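Kelch domain-containing protein (PDB 5C86) probably oxidises alcohols as a copper-dependent fungal oxidase related to galactose oxidase, with a Kelch beta-propeller joined to an E-set domain. Local coordinates at residues F303-P308 with E360-G365; P308-E313 with T326-P331; W35-T40 with C354-K359. One frame throughout, in Å; residues are numbered along the deposited sequence.

Contact 1 (F303-P308 with E360-G365); sequences FSDTTP and ENHFDG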
loop_
_atom_site.group_PDB
_atom_site.type_symbol
_atom_site.label_atom_id
_atom_site.label_comp_id
_atom_site.label_asym_id
_atom_site.label_seq_id
_atom_site.Cartn_x
_atom_site.Cartn_y
_atom_site.Cartn_z
ATOM N N PHE A 303 -4.062 -6.709 -19.197
ATOM C CA PHE A 303 -3.500 -8.022 -19.561
ATOM C C PHE A 303 -2.591 -7.908 -20.775
ATOM O O PHE A 303 -2.612 -8.765 -21.728
ATOM C CB PHE A 303 -4.632 -9.030 -19.821
ATOM C CG PHE A 303 -5.571 -9.148 -18.683
ATOM C CD1 PHE A 303 -5.210 -9.774 -17.490
ATOM C CD2 PHE A 303 -6.813 -8.592 -18.739
ATOM C CE1 PHE A 303 -6.112 -9.839 -16.436
ATOM C CE2 PHE A 303 -7.680 -8.627 -17.676
ATOM C CZ PHE A 303 -7.332 -9.222 -16.514
ATOM N N SER A 304 -1.788 -6.851 -20.786
ATOM C CA SER A 304 -0.993 -6.465 -21.888
ATOM C C SER A 304 0.392 -6.031 -21.460
ATOM O O SER A 304 0.535 -5.178 -20.541
ATOM C CB SER A 304 -1.650 -5.293 -22.631
ATOM O OG SER A 304 -0.904 -4.975 -23.768
ATOM N N ASP A 305 1.391 -6.567 -22.137
ATOM C CA ASP A 305 2.792 -6.215 -21.986
ATOM C C ASP A 305 3.240 -5.060 -22.880
ATOM O O ASP A 305 4.437 -4.705 -22.942
ATOM C CB ASP A 305 3.737 -7.452 -22.156
ATOM C CG ASP A 305 3.733 -8.355 -20.960
ATOM O OD1 ASP A 305 3.211 -7.992 -19.900
ATOM O OD2 ASP A 305 4.279 -9.453 -21.049
ATOM N N THR A 306 2.297 -4.397 -23.526
ATOM C CA THR A 306 2.623 -3.347 -24.483
ATOM C C THR A 306 2.959 -2.016 -23.770
ATOM O O THR A 306 2.654 -1.833 -22.556
ATOM C CB THR A 306 1.474 -3.128 -25.453
ATOM O OG1 THR A 306 0.314 -2.774 -24.704
ATOM C CG2 THR A 306 1.251 -4.434 -26.291
ATOM N N THR A 307 3.583 -1.139 -24.531
ATOM C CA THR A 307 4.144 0.186 -24.078
ATOM C C THR A 307 4.600 0.200 -22.594
ATOM O O THR A 307 4.204 1.093 -21.823
ATOM C CB THR A 307 3.216 1.344 -24.388
ATOM O OG1 THR A 307 1.958 1.263 -23.698
ATOM C CG2 THR A 307 2.981 1.408 -25.931
ATOM N N PRO A 308 5.415 -0.793 -22.240
ATOM C CA PRO A 308 5.824 -0.877 -20.867
ATOM C C PRO A 308 6.801 0.203 -20.509
ATOM O O PRO A 308 7.657 0.615 -21.301
ATOM C CB PRO A 308 6.434 -2.272 -20.775
ATOM C CG PRO A 308 7.140 -2.396 -22.121
ATOM C CD PRO A 308 6.107 -1.814 -23.069
ATOM N N GLU A 360 1.492 -13.147 -21.150
ATOM C CA GLU A 360 1.469 -11.992 -20.223
ATOM C C GLU A 360 1.541 -12.403 -18.755
ATOM O O GLU A 360 1.624 -11.506 -17.920
ATOM C CB GLU A 360 0.242 -11.110 -20.498
ATOM C CG GLU A 360 0.430 -10.347 -21.799
ATOM C CD GLU A 360 0.119 -11.183 -23.043
ATOM O OE1 GLU A 360 -0.769 -12.075 -22.935
ATOM O OE2 GLU A 360 0.742 -10.923 -24.106
ATOM N N ASN A 361 1.435 -13.679 -18.377
ATOM C CA ASN A 361 1.552 -14.068 -16.994
ATOM C C ASN A 361 2.998 -13.973 -16.553
ATOM O O ASN A 361 3.944 -14.515 -17.187
ATOM C CB ASN A 361 1.196 -15.509 -16.801
ATOM C CG ASN A 361 -0.224 -15.776 -16.860
ATOM O OD1 ASN A 361 -1.121 -14.963 -16.513
ATOM N ND2 ASN A 361 -0.505 -17.033 -17.212
ATOM N N HIS A 362 3.222 -13.218 -15.463
ATOM C CA HIS A 362 4.559 -13.155 -14.889
ATOM C C HIS A 362 4.524 -13.652 -13.462
ATOM O O HIS A 362 3.978 -12.983 -12.544
ATOM C CB HIS A 362 5.036 -11.713 -15.000
ATOM C CG HIS A 362 5.051 -11.212 -16.397
ATOM N ND1 HIS A 362 5.793 -11.833 -17.384
ATOM C CD2 HIS A 362 4.377 -10.202 -17.009
ATOM C CE1 HIS A 362 5.579 -11.230 -18.536
ATOM N NE2 HIS A 362 4.749 -10.228 -18.333
ATOM N N PHE A 363 5.062 -14.853 -13.218
ATOM C CA PHE A 363 4.987 -15.487 -11.875
ATOM C C PHE A 363 6.124 -14.963 -10.978
ATOM O O PHE A 363 6.293 -15.388 -9.881
ATOM C CB PHE A 363 5.013 -17.039 -11.948
ATOM C CG PHE A 363 3.807 -17.658 -12.619
ATOM C CD1 PHE A 363 3.752 -17.713 -14.021
ATOM C CD2 PHE A 363 2.771 -18.176 -11.881
ATOM C CE1 PHE A 363 2.635 -18.295 -14.640
ATOM C CE2 PHE A 363 1.669 -18.750 -12.486
ATOM C CZ PHE A 363 1.644 -18.780 -13.882
ATOM N N ASP A 364 6.950 -14.136 -11.543
ATOM C CA ASP A 364 8.192 -13.789 -10.947
ATOM C C ASP A 364 8.191 -12.310 -10.450
ATOM O O ASP A 364 7.265 -11.540 -10.659
ATOM C CB ASP A 364 9.297 -14.016 -11.918
ATOM C CG ASP A 364 9.301 -12.991 -13.049
ATOM O OD1 ASP A 364 8.223 -12.572 -13.501
ATOM O OD2 ASP A 364 10.399 -12.518 -13.416
ATOM N N GLY A 365 9.271 -12.027 -9.729
ATOM C CA GLY A 365 9.632 -10.680 -9.383
ATOM C C GLY A 365 10.994 -10.689 -8.780
ATOM O O GLY A 365 11.694 -11.699 -8.845
HETATM O O HOH W 1 -3.363 -11.511 -22.167
HETATM O O HOH W 2 1.484 -8.692 -18.087
HETATM O O HOH W 3 1.018 -8.074 -24.532
#

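Contact 2 (P308-E313 with T326-P331); sequences PQLTPE and TPHTVP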
loop_
_atom_site.group_PDB
_atom_site.type_symbol
_atom_site.label_atom_id
_atom_site.label_comp_id
_atom_site.label_asym_id
_atom_site.label_seq_id
_atom_site.Cartn_x
_atom_site.Cartn_y
_atom_site.Cartn_z
ATOM N N PRO A 308 5.415 -0.793 -22.240
ATOM C CA PRO A 308 5.824 -0.877 -20.867
ATOM C C PRO A 308 6.801 0.203 -20.509
ATOM O O PRO A 308 7.657 0.615 -21.301
ATOM C CB PRO A 308 6.434 -2.272 -20.775
ATOM C CG PRO A 308 7.140 -2.396 -22.121
ATOM C CD PRO A 308 6.107 -1.814 -23.069
ATOM N N GLN A 309 6.731 0.633 -19.257
ATOM C CA GLN A 309 7.757 1.511 -18.691
ATOM C C GLN A 309 8.653 0.581 -17.845
ATOM O O GLN A 309 8.259 0.132 -16.764
ATOM C CB GLN A 309 7.107 2.658 -17.891
ATOM C CG GLN A 309 6.237 3.574 -18.731
ATOM C CD GLN A 309 7.037 4.508 -19.618
ATOM O OE1 GLN A 309 8.240 4.231 -19.892
ATOM N NE2 GLN A 309 6.510 5.622 -19.955
ATOM N N LEU A 310 9.867 0.308 -18.347
ATOM C CA LEU A 310 10.791 -0.629 -17.741
ATOM C C LEU A 310 11.857 0.022 -16.842
ATOM O O LEU A 310 12.613 -0.667 -16.207
ATOM C CB LEU A 310 11.526 -1.421 -18.848
ATOM C CG LEU A 310 10.553 -2.261 -19.653
ATOM C CD1 LEU A 310 11.414 -3.053 -20.739
ATOM C CD2 LEU A 310 9.798 -3.254 -18.808
ATOM N N THR A 311 11.899 1.345 -16.809
ATOM C CA THR A 311 12.801 2.098 -15.967
ATOM C C THR A 311 11.977 2.778 -14.811
ATOM O O THR A 311 11.224 3.736 -15.096
ATOM C CB THR A 311 13.524 3.173 -16.740
ATOM O OG1 THR A 311 14.315 2.509 -17.761
ATOM C CG2 THR A 311 14.468 3.876 -15.876
ATOM N N PRO A 312 12.206 2.310 -13.571
ATOM C CA PRO A 312 11.501 2.931 -12.407
ATOM C C PRO A 312 12.115 4.263 -12.159
ATOM O O PRO A 312 13.216 4.579 -12.661
ATOM C CB PRO A 312 11.784 1.989 -11.281
ATOM C CG PRO A 312 12.198 0.620 -11.893
ATOM C CD PRO A 312 12.884 1.081 -13.166
ATOM N N GLU A 313 11.456 5.075 -11.313
ATOM C CA GLU A 313 11.953 6.348 -10.852
ATOM C C GLU A 313 11.922 6.445 -9.368
ATOM O O GLU A 313 11.027 5.969 -8.727
ATOM C CB GLU A 313 11.194 7.494 -11.517
ATOM C CG GLU A 313 11.587 7.668 -13.011
ATOM C CD GLU A 313 10.680 8.687 -13.708
ATOM O OE1 GLU A 313 9.488 8.337 -14.075
ATOM O OE2 GLU A 313 11.095 9.907 -13.813
ATOM N N THR A 326 17.637 1.310 -11.789
ATOM C CA THR A 326 18.040 0.289 -12.771
ATOM C C THR A 326 16.786 -0.337 -13.409
ATOM O O THR A 326 15.887 -0.820 -12.727
ATOM C CB THR A 326 18.948 -0.748 -12.119
ATOM O OG1 THR A 326 20.181 -0.111 -11.743
ATOM C CG2 THR A 326 19.310 -1.838 -13.074
ATOM N N PRO A 327 16.777 -0.374 -14.753
ATOM C CA PRO A 327 15.649 -1.017 -15.418
ATOM C C PRO A 327 15.506 -2.502 -15.178
ATOM O O PRO A 327 16.474 -3.209 -14.823
ATOM C CB PRO A 327 15.877 -0.764 -16.927
ATOM C CG PRO A 327 17.269 -0.390 -17.048
ATOM C CD PRO A 327 17.722 0.197 -15.721
ATOM N N HIS A 328 14.256 -2.939 -15.293
ATOM C CA HIS A 328 13.909 -4.358 -15.255
ATOM C C HIS A 328 13.631 -4.756 -16.732
ATOM O O HIS A 328 13.478 -3.915 -17.592
ATOM C CB HIS A 328 12.801 -4.663 -14.249
ATOM C CG HIS A 328 11.582 -3.814 -14.392
ATOM N ND1 HIS A 328 11.433 -2.561 -13.837
ATOM C CD2 HIS A 328 10.469 -4.027 -15.122
ATOM C CE1 HIS A 328 10.234 -2.079 -14.170
ATOM N NE2 HIS A 328 9.636 -2.961 -14.942
ATOM N N THR A 329 13.576 -6.061 -16.929
ATOM C CA THR A 329 13.336 -6.623 -18.278
ATOM C C THR A 329 11.931 -7.109 -18.489
ATOM O O THR A 329 11.403 -7.005 -19.609
ATOM C CB THR A 329 14.330 -7.762 -18.596
ATOM O OG1 THR A 329 14.249 -8.800 -17.621
ATOM C CG2 THR A 329 15.713 -7.206 -18.751
ATOM N N VAL A 330 11.256 -7.486 -17.426
ATOM C CA VAL A 330 9.892 -7.954 -17.490
ATOM C C VAL A 330 8.922 -6.774 -17.299
ATOM O O VAL A 330 9.002 -6.088 -16.282
ATOM C CB VAL A 330 9.589 -9.042 -16.452
ATOM C CG1 VAL A 330 8.167 -9.526 -16.510
ATOM C CG2 VAL A 330 10.547 -10.261 -16.660
ATOM N N PRO A 331 7.926 -6.623 -18.172
ATOM C CA PRO A 331 6.902 -5.542 -17.958
ATOM C C PRO A 331 6.156 -5.779 -16.670
ATOM O O PRO A 331 5.838 -6.929 -16.327
ATOM C CB PRO A 331 5.948 -5.681 -19.151
ATOM C CG PRO A 331 6.802 -6.330 -20.160
ATOM C CD PRO A 331 7.662 -7.323 -19.449
#

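Contact 3 (W35-T40 with C354-K359); sequences WPNRWT and CGANCK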
loop_
_atom_site.group_PDB
_atom_site.type_symbol
_atom_site.label_atom_id
_atom_site.label_comp_id
_atom_site.label_asym_id
_atom_site.label_seq_id
_atom_site.Cartn_x
_atom_site.Cartn_y
_atom_site.Cartn_z
ATOM N N TRP A 35 -7.527 -19.870 -9.041
ATOM C CA TRP A 35 -6.522 -20.554 -9.852
ATOM C C TRP A 35 -5.170 -19.912 -9.692
ATOM O O TRP A 35 -5.046 -18.716 -9.371
ATOM C CB TRP A 35 -6.859 -20.495 -11.335
ATOM C CG TRP A 35 -8.213 -21.124 -11.675
ATOM C CD1 TRP A 35 -8.414 -22.413 -12.166
ATOM C CD2 TRP A 35 -9.507 -20.509 -11.601
ATOM N NE1 TRP A 35 -9.765 -22.622 -12.328
ATOM C CE2 TRP A 35 -10.461 -21.473 -12.000
ATOM C CE3 TRP A 35 -9.977 -19.255 -11.179
ATOM C CZ2 TRP A 35 -11.859 -21.190 -12.004
ATOM C CZ3 TRP A 35 -11.347 -18.950 -11.214
ATOM C CH2 TRP A 35 -12.290 -19.934 -11.656
ATOM N N PRO A 36 -4.109 -20.610 -10.050
ATOM C CA PRO A 36 -2.753 -20.001 -10.029
ATOM C C PRO A 36 -2.453 -18.979 -11.135
ATOM O O PRO A 36 -1.525 -18.137 -11.059
ATOM C CB PRO A 36 -1.824 -21.239 -10.208
ATOM C CG PRO A 36 -2.786 -22.298 -10.757
ATOM C CD PRO A 36 -4.082 -22.080 -10.120
ATOM N N ASN A 37 -3.157 -19.135 -12.273
ATOM C CA ASN A 37 -2.808 -18.524 -13.506
ATOM C C ASN A 37 -3.997 -17.876 -14.296
ATOM O O ASN A 37 -3.802 -17.476 -15.434
ATOM C CB ASN A 37 -2.152 -19.572 -14.402
ATOM C CG ASN A 37 -3.093 -20.757 -14.684
ATOM O OD1 ASN A 37 -4.211 -20.852 -14.190
ATOM N ND2 ASN A 37 -2.564 -21.713 -15.386
ATOM N N ARG A 38 -5.172 -17.751 -13.736
ATOM C CA ARG A 38 -6.235 -17.107 -14.496
ATOM C C ARG A 38 -7.239 -16.833 -13.404
ATOM O O ARG A 38 -6.911 -17.072 -12.312
ATOM C CB ARG A 38 -6.725 -18.070 -15.604
ATOM C CG ARG A 38 -7.152 -19.412 -15.033
ATOM C CD ARG A 38 -7.107 -20.450 -16.144
ATOM N NE ARG A 38 -7.808 -21.704 -15.894
ATOM C CZ ARG A 38 -7.193 -22.815 -15.508
ATOM N NH1 ARG A 38 -5.905 -22.749 -15.266
ATOM N NH2 ARG A 38 -7.868 -23.969 -15.328
ATOM N N TRP A 39 -8.407 -16.271 -13.717
ATOM C CA TRP A 39 -9.465 -15.759 -12.868
ATOM C C TRP A 39 -10.769 -15.764 -13.632
ATOM O O TRP A 39 -10.710 -15.842 -14.891
ATOM C CB TRP A 39 -9.181 -14.282 -12.366
ATOM C CG TRP A 39 -9.077 -13.392 -13.558
ATOM C CD1 TRP A 39 -7.974 -13.181 -14.273
ATOM C CD2 TRP A 39 -10.125 -12.614 -14.155
ATOM N NE1 TRP A 39 -8.244 -12.333 -15.343
ATOM C CE2 TRP A 39 -9.564 -11.995 -15.305
ATOM C CE3 TRP A 39 -11.463 -12.412 -13.868
ATOM C CZ2 TRP A 39 -10.312 -11.157 -16.153
ATOM C CZ3 TRP A 39 -12.224 -11.585 -14.725
ATOM C CH2 TRP A 39 -11.608 -10.997 -15.878
ATOM N N THR A 40 -11.881 -15.686 -12.922
ATOM C CA THR A 40 -13.190 -15.333 -13.499
ATOM C C THR A 40 -13.899 -14.386 -12.650
ATOM O O THR A 40 -13.545 -14.203 -11.444
ATOM C CB THR A 40 -14.138 -16.588 -13.669
ATOM O OG1 THR A 40 -14.500 -17.098 -12.382
ATOM C CG2 THR A 40 -13.462 -17.610 -14.548
ATOM N N CYS A 354 -3.956 -14.263 -16.840
ATOM C CA CYS A 354 -4.830 -14.208 -17.998
ATOM C C CYS A 354 -4.881 -15.478 -18.798
ATOM O O CYS A 354 -5.117 -15.432 -20.008
ATOM C CB CYS A 354 -4.388 -13.049 -18.854
ATOM S SG CYS A 354 -2.607 -12.811 -18.974
ATOM N N GLY A 355 -4.674 -16.590 -18.123
ATOM C CA GLY A 355 -4.995 -17.949 -18.666
ATOM C C GLY A 355 -3.818 -18.885 -18.631
ATOM O O GLY A 355 -2.723 -18.502 -18.466
ATOM N N ALA A 356 -4.049 -20.174 -18.855
ATOM C CA ALA A 356 -2.936 -21.124 -19.014
ATOM C C ALA A 356 -2.056 -20.835 -20.259
ATOM O O ALA A 356 -2.529 -20.546 -21.377
ATOM C CB ALA A 356 -3.507 -22.579 -19.078
ATOM N N ASN A 357 -0.745 -20.877 -20.080
ATOM C CA ASN A 357 0.208 -20.554 -21.150
ATOM C C ASN A 357 0.042 -19.191 -21.742
ATOM O O ASN A 357 0.367 -19.001 -22.913
ATOM C CB ASN A 357 0.144 -21.569 -22.338
ATOM C CG ASN A 357 0.516 -22.977 -21.940
ATOM O OD1 ASN A 357 1.205 -23.186 -20.943
ATOM N ND2 ASN A 357 0.062 -23.973 -22.743
ATOM N N CYS A 358 -0.491 -18.244 -20.970
ATOM C CA CYS A 358 -0.637 -16.861 -21.429
ATOM C C CYS A 358 0.745 -16.214 -21.260
ATOM O O CYS A 358 1.314 -16.235 -20.161
ATOM C CB CYS A 358 -1.746 -16.195 -20.614
ATOM S SG CYS A 358 -2.086 -14.490 -21.041
ATOM N N LYS A 359 1.308 -15.662 -22.333
ATOM C CA LYS A 359 2.597 -15.071 -22.298
ATOM C C LYS A 359 2.631 -13.796 -21.394
ATOM O O LYS A 359 3.694 -13.462 -20.934
ATOM C CB LYS A 359 3.082 -14.784 -23.708
ATOM C CG LYS A 359 2.374 -13.622 -24.403
ATOM C CD LYS A 359 2.842 -13.454 -25.853
ATOM C CE LYS A 359 2.332 -12.128 -26.450
ATOM N NZ LYS A 359 0.825 -12.067 -26.607
HETATM O O HOH W 4 0.223 -21.236 -16.762
#

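Contact 1 (F303-P308 with E360-G365)
Asp305 and His362 meet tip to tip, the imidazole N-H facing both carboxylate oxygens. His362 NE2 donates to Asp305 OD2 at 2.9 Å and to Asp305 OD1 at 3.1 Å. The longer branch is the straighter, with an N-H...O angle of 157° against 140° for the shorter. Both oxygens are approached on the syn side and lie close to the ring plane, and the carboxylate is nearly coplanar with the imidazole, so this forked bond limits rotation of both groups. Glu360 O sits over one face of the ring, 3.1 Å above its plane and offset toward the rim. Glu360 CG packs against Phe303 O at 3.4 Å. The two segments belong to equivalent loops of adjacent beta-propeller blades, each joining the second strand of its blade to the third. Three waters bridge these loops: one donates to Phe303 O and Glu360 OE1, a second to Asp305 OD1 and Glu360 O, and a third links Asp305 N to Glu360 OE2. The chi2 bend (81°) sets Glu360 CD near Phe303 O. Asp305 OD2 and Glu360 OE2 remain 4.9 Å apart; the imidazole and the Lys359 ammonium at Glu360 OE2 may offset these like charges. Farther out, Asn333 bonds Ser304 O, and the Phe303 ring meets that of His335, a copper ligand in another structure of this protein but metal-free here.

Contact 2 (P308-E313 with T326-P331)
Leu310 O accepts the backbone N-H of His328. The Leu310 O to His328 N distance is 2.9 Å, with an N-H...O angle of 156° and a C=O...N angle of 163°, so the donor lies nearly along the C=O axis. Ring contacts form the second group. His328 CG stands between its backbone N and carbonyl carbon (chi1 52°), and the imidazole beyond it lies beneath the Leu310 backbone: Leu310 O is 3.2 Å above the ring plane, toward the rim, and Leu310 CA makes a CH-pi contact 4.1 Å from the ring centroid. Pro312 CG touches the ring's edge near its plane. Van der Waals packing finishes the interface. Leu310 CB reaches His328 O at 3.4 Å, and Leu310 CD2 lies 3.8 Å from Pro331 CA. At one end Pro308 CB meets Pro331 CB at 3.8 Å, an apolar pair; at the other Thr311 and Pro327 lie side by side, with Thr311 OG1 3.7 Å from Pro327 CB. One loop leads into propeller strand 313-316, the other from strand 321-324 toward the next blade, while Trp6 NE1 bonds Thr326 O. Four of the touching residues are prolines without an amide hydrogen, and neither segment is regular strand where they touch, which leaves the join resting on a backbone bond together with close van der Waals contacts.

Contact 3 (W35-T40 with C354-K359)
Asn37 O receives the N-H of Gly355 at 3.0 Å, where two loops of neighbouring propeller blades come together and the second folds into a type II beta turn from Gly355 to Cys358. This is the tight part of the contact. The N-H...O angle is 148°, the C=O...N angle is 154°, and the donor lies in the carbonyl plane of Asn37. Beside the bond, in the Arg38 conformer described here, Arg38 CB lies 3.5 Å from Gly355 CA. The backbone angles of Gly355 by themselves call for glycine, since a CB would jam against the carbonyl O of Cys354; the contact with Arg38 does not add to this. Behind it, Asn361 grips the same strip of backbone twice, its OD1 taking the N-H of Cys354 and its ND2 giving to Gly355 O. Within the turn, the closing bond from Cys358 N to Gly355 O is weak at 3.4 Å. Cys354 and Cys358 form a known disulfide of this protein, but both are deposited in two conformers, which leaves the sulfur positions uncertain. The outer side is looser. Asn37 CG stands between its backbone N and carbonyl carbon (chi1 60°), and ND2 beyond it comes only to 3.7 Å from Ala356 CA and 3.9 Å from Ala356 CB, without a direct polar bond. The two conformers of Arg38 also make the reach of its guanidinium to Asn37 OD1 doubtful. Ala356 and Asn357 are exposed, and the polar link at this end passes through solvent: one water accepts from Asn37 ND2 at 3.1 Å and, weakly, from Asn357 N at 3.5 Å.

Overall arrangement
All three contacts lie on the same side of the chain's centre and join loops of three successive propeller blades: one running from strand 282-285 to strand 321-324, the closing blade from strand 336-340 to strand 364-369 completed by N-terminal strand 5-11, and one from strand 18-21 to strand 63-66. Contact 1 is central, its centre 11 Å from that of contact 2 and 12 Å from that of contact 3, whose own centres are 23 Å apart. Contact 2 shares Pro308 with contact 1 and is nested within its loop; contacts 1 and 3 interleave along the chain. Phe303 CZ packs 3.4 Å from Trp39 NE1, linking contacts 1 and 3 near His335, so the loops lie partly beside the copper site, empty here.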